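Local coordinates for heat-shock protein cognate (HSC) co-chaperone sgt12 (Aspergillus fumigatus, PDB 3SZ7) that acts as a co-chaperone that binds tail-anchored proteins bound for the endoplasmic reticulum and hands them to the GET pathway, its TPR domain docking heat-shock chaperones, at residues Tyr95-Ile106 against Met117-Ile128. Numbering follows the deposited sequence.
Sequences YKGAKEAYEKGI and MKRGLETTKRKI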
ATOM      1  N   TYR A  95      -5.173   9.369  -2.784  1.00 11.90           N
ATOM      2  CA  TYR A  95      -6.202   8.426  -3.207  1.00 12.12           C
ATOM      3  C   TYR A  95      -6.207   8.159  -4.718  1.00 13.25           C
ATOM      4  O   TYR A  95      -6.500   7.046  -5.158  1.00 11.68           O
ATOM      5  CB  TYR A  95      -7.564   8.878  -2.689  1.00 11.08           C
ATOM      6  CG  TYR A  95      -7.590   8.943  -1.177  1.00 11.79           C
ATOM      7  CD1 TYR A  95      -7.688  10.153  -0.504  1.00 14.54           C
ATOM      8  CD2 TYR A  95      -7.492   7.781  -0.424  1.00 15.72           C
ATOM      9  CE1 TYR A  95      -7.709  10.192   0.886  1.00 15.82           C
ATOM     10  CE2 TYR A  95      -7.509   7.812   0.954  1.00 14.80           C
ATOM     11  CZ  TYR A  95      -7.616   9.018   1.605  1.00 17.83           C
ATOM     12  OH  TYR A  95      -7.630   9.036   2.982  1.00 17.97           O
ATOM     13  N   LYS A  96      -5.872   9.169  -5.514  1.00 12.40           N
ATOM     14  CA  LYS A  96      -5.735   8.954  -6.950  1.00 14.63           C
ATOM     15  C   LYS A  96      -4.636   7.931  -7.242  1.00 15.60           C
ATOM     16  O   LYS A  96      -4.818   7.014  -8.050  1.00 15.32           O
ATOM     17  CB  LYS A  96      -5.419  10.264  -7.665  1.00 17.28           C
ATOM     18  CG  LYS A  96      -5.266  10.105  -9.169  1.00 25.31           C
ATOM     19  CD  LYS A  96      -4.924  11.428  -9.839  1.00 35.76           C
ATOM     20  CE  LYS A  96      -4.701  11.247 -11.332  1.00 50.04           C
ATOM     21  NZ  LYS A  96      -5.909  10.698 -12.007  1.00 61.22           N
ATOM     22  N   GLY A  97      -3.495   8.097  -6.581  1.00 12.69           N
ATOM     23  CA  GLY A  97      -2.374   7.191  -6.754  1.00 11.51           C
ATOM     24  C   GLY A  97      -2.668   5.799  -6.221  1.00 13.40           C
ATOM     25  O   GLY A  97      -2.222   4.796  -6.788  1.00 13.35           O
ATOM     26  N   ALA A  98      -3.418   5.727  -5.128  1.00 10.81           N
ATOM     27  CA  ALA A  98      -3.808   4.429  -4.583  1.00 11.77           C
ATOM     28  C   ALA A  98      -4.734   3.701  -5.553  1.00 14.44           C
ATOM     29  O   ALA A  98      -4.596   2.500  -5.773  1.00 11.67           O
ATOM     30  CB  ALA A  98      -4.478   4.592  -3.214  1.00  8.65           C
ATOM     31  N   LYS A  99      -5.673   4.433  -6.144  1.00 12.54           N
ATOM     32  CA  LYS A  99      -6.586   3.838  -7.106  1.00 12.18           C
ATOM     33  C   LYS A  99      -5.811   3.232  -8.276  1.00 11.48           C
ATOM     34  O   LYS A  99      -6.058   2.088  -8.671  1.00 14.24           O
ATOM     35  CB  LYS A  99      -7.585   4.882  -7.609  1.00 12.63           C
ATOM     36  CG  LYS A  99      -8.493   4.389  -8.732  1.00 12.80           C
ATOM     37  CD  LYS A  99      -9.446   5.501  -9.157  1.00 18.90           C
ATOM     38  CE  LYS A  99     -10.389   5.048 -10.267  1.00 41.92           C
ATOM     39  NZ  LYS A  99      -9.708   4.959 -11.590  1.00 43.90           N
ATOM     40  N   GLU A 100      -4.863   3.995  -8.817  1.00 12.40           N
ATOM     41  CA  GLU A 100      -4.034   3.515  -9.924  1.00 11.82           C
ATOM     42  C   GLU A 100      -3.241   2.266  -9.547  1.00 11.41           C
ATOM     43  O   GLU A 100      -3.158   1.324 -10.326  1.00 13.36           O
ATOM     44  CB  GLU A 100      -3.088   4.620 -10.409  1.00 15.09           C
ATOM     45  CG  GLU A 100      -3.824   5.819 -10.985  1.00 21.74           C
ATOM     46  CD  GLU A 100      -2.891   6.938 -11.411  1.00 37.23           C
ATOM     47  OE1 GLU A 100      -1.681   6.868 -11.103  1.00 33.37           O
ATOM     48  OE2 GLU A 100      -3.375   7.890 -12.055  1.00 37.53           O
ATOM     49  N   ALA A 101      -2.661   2.258  -8.348  1.00 13.16           N
ATOM     50  CA  ALA A 101      -1.868   1.106  -7.917  1.00 12.20           C
ATOM     51  C   ALA A 101      -2.738  -0.136  -7.762  1.00 13.13           C
ATOM     52  O   ALA A 101      -2.346  -1.230  -8.168  1.00 13.46           O
ATOM     53  CB  ALA A 101      -1.129   1.403  -6.618  1.00 12.80           C
ATOM     54  N   TYR A 102      -3.911   0.021  -7.158  1.00 10.66           N
ATOM     55  CA  TYR A 102      -4.797  -1.133  -6.999  1.00 11.29           C
ATOM     56  C   TYR A 102      -5.277  -1.661  -8.347  1.00 11.52           C
ATOM     57  O   TYR A 102      -5.392  -2.869  -8.537  1.00 15.24           O
ATOM     58  CB  TYR A 102      -5.993  -0.808  -6.106  1.00 10.53           C
ATOM     59  CG  TYR A 102      -5.661  -0.816  -4.629  1.00  9.85           C
ATOM     60  CD1 TYR A 102      -5.125  -1.948  -4.028  1.00 12.13           C
ATOM     61  CD2 TYR A 102      -5.910   0.293  -3.835  1.00 14.92           C
ATOM     62  CE1 TYR A 102      -4.834  -1.972  -2.681  1.00 13.37           C
ATOM     63  CE2 TYR A 102      -5.620   0.285  -2.489  1.00 11.78           C
ATOM     64  CZ  TYR A 102      -5.085  -0.852  -1.917  1.00 17.53           C
ATOM     65  OH  TYR A 102      -4.803  -0.878  -0.579  1.00 15.08           O
ATOM     66  N   GLU A 103      -5.575  -0.756  -9.279  1.00 13.93           N
ATOM     67  CA  GLU A 103      -6.001  -1.177 -10.605  1.00 13.65           C
ATOM     68  C   GLU A 103      -4.906  -1.977 -11.297  1.00 16.06           C
ATOM     69  O   GLU A 103      -5.170  -3.021 -11.885  1.00 15.92           O
ATOM     70  CB  GLU A 103      -6.411   0.021 -11.457  1.00 14.78           C
ATOM     71  CG  GLU A 103      -7.722   0.641 -11.019  1.00 13.67           C
ATOM     72  CD  GLU A 103      -8.008   1.960 -11.717  1.00 24.10           C
ATOM     73  OE1 GLU A 103      -7.049   2.618 -12.179  1.00 25.29           O
ATOM     74  OE2 GLU A 103      -9.195   2.334 -11.803  1.00 32.25           O
ATOM     75  N   LYS A 104      -3.672  -1.493 -11.227  1.00 14.34           N
ATOM     76  CA  LYS A 104      -2.564  -2.231 -11.826  1.00 15.24           C
ATOM     77  C   LYS A 104      -2.294  -3.550 -11.104  1.00 13.98           C
ATOM     78  O   LYS A 104      -1.889  -4.544 -11.725  1.00 16.14           O
ATOM     79  CB  LYS A 104      -1.311  -1.364 -11.877  1.00 16.26           C
ATOM     80  CG  LYS A 104      -1.468  -0.148 -12.790  1.00 22.00           C
ATOM     81  CD  LYS A 104      -0.148   0.565 -13.017  1.00 30.23           C
ATOM     82  CE  LYS A 104      -0.316   1.745 -13.969  1.00 28.57           C
ATOM     83  NZ  LYS A 104      -0.985   1.328 -15.230  1.00 33.30           N
ATOM     84  N   GLY A 105      -2.520  -3.568  -9.794  1.00 14.30           N
ATOM     85  CA  GLY A 105      -2.356  -4.791  -9.025  1.00 15.95           C
ATOM     86  C   GLY A 105      -3.374  -5.830  -9.450  1.00 13.13           C
ATOM     87  O   GLY A 105      -3.061  -7.011  -9.578  1.00 15.08           O
ATOM     88  N   ILE A 106      -4.600  -5.378  -9.679  1.00 14.48           N
ATOM     89  CA  ILE A 106      -5.685  -6.262 -10.079  1.00 14.38           C
ATOM     90  C   ILE A 106      -5.403  -6.879 -11.450  1.00 20.11           C
ATOM     91  O   ILE A 106      -5.615  -8.077 -11.656  1.00 17.80           O
ATOM     92  CB  ILE A 106      -7.033  -5.510 -10.066  1.00 20.41           C
ATOM     93  CG1 ILE A 106      -7.519  -5.348  -8.624  1.00 15.90           C
ATOM     94  CG2 ILE A 106      -8.070  -6.232 -10.913  1.00 20.02           C
ATOM     95  CD1 ILE A 106      -8.692  -4.387  -8.461  1.00 17.22           C
ATOM     96  N   MET A 117      -7.013  -6.349  -2.649  1.00 14.15           N
ATOM     97  CA  MET A 117      -6.961  -5.409  -3.763  1.00 12.00           C
ATOM     98  C   MET A 117      -8.350  -4.927  -4.133  1.00 13.75           C
ATOM     99  O   MET A 117      -8.558  -3.742  -4.390  1.00 14.35           O
ATOM    100  CB  MET A 117      -6.310  -6.054  -4.985  1.00 10.66           C
ATOM    101  CG  MET A 117      -4.870  -6.456  -4.773  1.00 15.48           C
ATOM    102  SD  MET A 117      -4.309  -7.410  -6.192  1.00 20.78           S
ATOM    103  CE  MET A 117      -2.826  -8.159  -5.508  1.00 27.79           C
ATOM    104  N   LYS A 118      -9.301  -5.853  -4.171  1.00 13.25           N
ATOM    105  CA  LYS A 118     -10.667  -5.503  -4.552  1.00 12.56           C
ATOM    106  C   LYS A 118     -11.287  -4.548  -3.545  1.00 13.77           C
ATOM    107  O   LYS A 118     -11.867  -3.525  -3.922  1.00 14.97           O
ATOM    108  CB  LYS A 118     -11.540  -6.751  -4.724  1.00 17.72           C
ATOM    109  CG  LYS A 118     -11.240  -7.530  -6.007  1.00 19.89           C
ATOM    110  CD  LYS A 118     -12.319  -8.561  -6.308  1.00 34.40           C
ATOM    111  CE  LYS A 118     -12.507  -9.511  -5.145  1.00 46.35           C
ATOM    112  NZ  LYS A 118     -11.220 -10.124  -4.723  1.00 59.64           N
ATOM    113  N   ARG A 119     -11.154  -4.880  -2.263  1.00 13.78           N
ATOM    114  CA  ARG A 119     -11.662  -4.019  -1.201  1.00 11.82           C
ATOM    115  C   ARG A 119     -10.901  -2.702  -1.158  1.00 15.02           C
ATOM    116  O   ARG A 119     -11.489  -1.646  -0.936  1.00 14.96           O
ATOM    117  CB  ARG A 119     -11.578  -4.727   0.152  1.00 18.78           C
ATOM    118  CG  ARG A 119     -12.464  -5.960   0.237  1.00 30.16           C
ATOM    119  CD  ARG A 119     -13.922  -5.586   0.031  1.00 42.75           C
ATOM    120  NE  ARG A 119     -14.469  -4.925   1.211  1.00 38.88           N
ATOM    121  CZ  ARG A 119     -15.222  -5.535   2.119  1.00 29.79           C
ATOM    122  NH1 ARG A 119     -15.534  -6.817   1.972  1.00 27.80           N
ATOM    123  NH2 ARG A 119     -15.671  -4.864   3.169  1.00 26.52           N
ATOM    124  N   GLY A 120      -9.593  -2.767  -1.391  1.00 13.08           N
ATOM    125  CA  GLY A 120      -8.775  -1.569  -1.457  1.00 13.06           C
ATOM    126  C   GLY A 120      -9.249  -0.621  -2.545  1.00 15.45           C
ATOM    127  O   GLY A 120      -9.374   0.589  -2.323  1.00 13.48           O
ATOM    128  N   LEU A 121      -9.516  -1.163  -3.729  1.00 13.88           N
ATOM    129  CA  LEU A 121      -9.972  -0.336  -4.844  1.00 14.53           C
ATOM    130  C   LEU A 121     -11.359   0.231  -4.562  1.00 12.78           C
ATOM    131  O   LEU A 121     -11.629   1.405  -4.824  1.00 12.12           O
ATOM    132  CB  LEU A 121      -9.976  -1.141  -6.147  1.00 13.57           C
ATOM    133  CG  LEU A 121     -10.412  -0.382  -7.407  1.00 15.23           C
ATOM    134  CD1 LEU A 121      -9.535   0.849  -7.615  1.00 14.72           C
ATOM    135  CD2 LEU A 121     -10.374  -1.284  -8.643  1.00 19.36           C
ATOM    136  N   GLU A 122     -12.235  -0.602  -4.012  1.00 11.15           N
ATOM    137  CA  GLU A 122     -13.587  -0.163  -3.695  1.00 12.27           C
ATOM    138  C   GLU A 122     -13.556   0.991  -2.696  1.00 12.14           C
ATOM    139  O   GLU A 122     -14.223   2.013  -2.880  1.00 13.42           O
ATOM    140  CB  GLU A 122     -14.404  -1.315  -3.108  1.00 14.45           C
ATOM    141  CG  GLU A 122     -15.762  -0.868  -2.582  1.00 14.32           C
ATOM    142  CD  GLU A 122     -16.483  -1.945  -1.790  1.00 23.02           C
ATOM    143  OE1 GLU A 122     -16.255  -3.144  -2.052  1.00 24.94           O
ATOM    144  OE2 GLU A 122     -17.282  -1.583  -0.902  1.00 23.62           O
ATOM    145  N   THR A 123     -12.783   0.817  -1.630  1.00 12.26           N
ATOM    146  CA  THR A 123     -12.688   1.827  -0.578  1.00 13.92           C
ATOM    147  C   THR A 123     -12.061   3.125  -1.088  1.00 15.11           C
ATOM    148  O   THR A 123     -12.518   4.215  -0.739  1.00 15.31           O
ATOM    149  CB  THR A 123     -11.907   1.292   0.633  1.00 17.33           C
ATOM    150  OG1 THR A 123     -12.667   0.250   1.254  1.00 19.28           O
ATOM    151  CG2 THR A 123     -11.659   2.395   1.647  1.00 16.33           C
ATOM    152  N   THR A 124     -11.027   3.005  -1.919  1.00 10.96           N
ATOM    153  CA  THR A 124     -10.395   4.176  -2.524  1.00 12.00           C
ATOM    154  C   THR A 124     -11.367   4.933  -3.434  1.00 14.16           C
ATOM    155  O   THR A 124     -11.465   6.163  -3.376  1.00 12.51           O
ATOM    156  CB  THR A 124      -9.151   3.772  -3.334  1.00 12.22           C
ATOM    157  OG1 THR A 124      -8.233   3.088  -2.476  1.00 12.30           O
ATOM    158  CG2 THR A 124      -8.465   5.008  -3.918  1.00 13.83           C
ATOM    159  N   LYS A 125     -12.095   4.206  -4.272  1.00  9.84           N
ATOM    160  CA  LYS A 125     -13.062   4.855  -5.152  1.00 12.16           C
ATOM    161  C   LYS A 125     -14.148   5.558  -4.343  1.00 10.38           C
ATOM    162  O   LYS A 125     -14.635   6.618  -4.731  1.00 13.86           O
ATOM    163  CB  LYS A 125     -13.720   3.842  -6.083  1.00 13.11           C
ATOM    164  CG  LYS A 125     -12.838   3.320  -7.198  1.00 19.19           C
ATOM    165  CD  LYS A 125     -13.617   2.310  -8.035  1.00 29.48           C
ATOM    166  CE  LYS A 125     -12.791   1.784  -9.195  1.00 50.44           C
ATOM    167  NZ  LYS A 125     -13.602   0.867 -10.038  1.00 61.71           N
ATOM    168  N   ARG A 126     -14.549   4.946  -3.235  1.00  9.85           N
ATOM    169  CA  ARG A 126     -15.603   5.532  -2.428  1.00 11.26           C
ATOM    170  C   ARG A 126     -15.117   6.840  -1.818  1.00 11.29           C
ATOM    171  O   ARG A 126     -15.885   7.798  -1.706  1.00 15.03           O
ATOM    172  CB  ARG A 126     -16.073   4.557  -1.349  1.00 15.25           C
ATOM    173  CG  ARG A 126     -17.201   5.091  -0.486  1.00 16.63           C
ATOM    174  CD  ARG A 126     -17.764   4.007   0.430  1.00 17.98           C
ATOM    175  NE  ARG A 126     -18.417   2.950  -0.337  1.00 19.73           N
ATOM    176  CZ  ARG A 126     -17.978   1.698  -0.422  1.00 22.67           C
ATOM    177  NH1 ARG A 126     -16.884   1.326   0.231  1.00 19.47           N
ATOM    178  NH2 ARG A 126     -18.646   0.812  -1.152  1.00 21.82           N
ATOM    179  N   LYS A 127     -13.845   6.872  -1.425  1.00 13.54           N
ATOM    180  CA  LYS A 127     -13.245   8.080  -0.848  1.00 10.46           C
ATOM    181  C   LYS A 127     -13.186   9.189  -1.889  1.00 12.67           C
ATOM    182  O   LYS A 127     -13.439  10.354  -1.590  1.00 12.61           O
ATOM    183  CB  LYS A 127     -11.830   7.800  -0.333  1.00 13.41           C
ATOM    184  CG  LYS A 127     -11.751   6.694   0.712  1.00 32.31           C
ATOM    185  CD  LYS A 127     -11.940   7.212   2.126  1.00 40.13           C
ATOM    186  CE  LYS A 127     -11.973   6.049   3.119  1.00 44.25           C
ATOM    187  NZ  LYS A 127     -11.220   6.329   4.377  1.00 42.30           N
ATOM    188  N   ILE A 128     -12.839   8.821  -3.114  1.00 10.07           N
ATOM    189  CA  ILE A 128     -12.774   9.789  -4.200  1.00  8.93           C
ATOM    190  C   ILE A 128     -14.174  10.303  -4.533  1.00 14.63           C
ATOM    191  O   ILE A 128     -14.365  11.492  -4.756  1.00 13.05           O
ATOM    192  CB  ILE A 128     -12.087   9.200  -5.441  1.00  8.68           C
ATOM    193  CG1 ILE A 128     -10.609   8.927  -5.131  1.00 10.07           C
ATOM    194  CG2 ILE A 128     -12.218  10.149  -6.615  1.00 13.39           C
ATOM    195  CD1 ILE A 128      -9.898   8.100  -6.191  1.00 16.31           C
TER
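Tyr102 lays its ring flat over Gly120 where two helices of the TPR domain pack nearly antiparallel, 151° between their directions: 95-106, in the predicted third repeat, and 117-128, in helix 115-133. Gly120 CA sits 3.9 Å from the centroid of the Tyr102 ring, 18° off its normal, a CH-pi contact; with no side chain on Gly120, the ring settles directly onto the backbone, and Leu121 N lies over the same face nearer the rim. The packing is knobs-into-holes from both helices. Tyr102 enters among Met117, Gly120, Leu121 and Thr124, while Leu121 enters among Lys99, Tyr102, Glu103 and Ile106. Leu121 CG stands anti to the backbone N (chi1 -179°), and its two methyls part: CD1 meets Lys99 CG at 3.9 Å, whereas CD2 meets Ile106 CD1 at 3.5 Å, where the Leu121 and Ile106 side chains cross almost perpendicularly. Ile106 and Met117 run past one another in opposite senses. At the other end Ile128 CG1 abuts Tyr95 CB, and Phe90 of helix 79-91 meets the Tyr95 ring edge-to-face. Lys99 drapes its aliphatic chain over Leu121 and Ile128, its NZ salt-bridged to Glu103 OE2 at 2.7 Å. Thr124 turns its methyl to helix 95-106, CG2 3.1 Å from Tyr95 O, while Thr124 OG1 donates to Gly120 O at 2.8 Å, from the carbonyl face opposite Thr124 N.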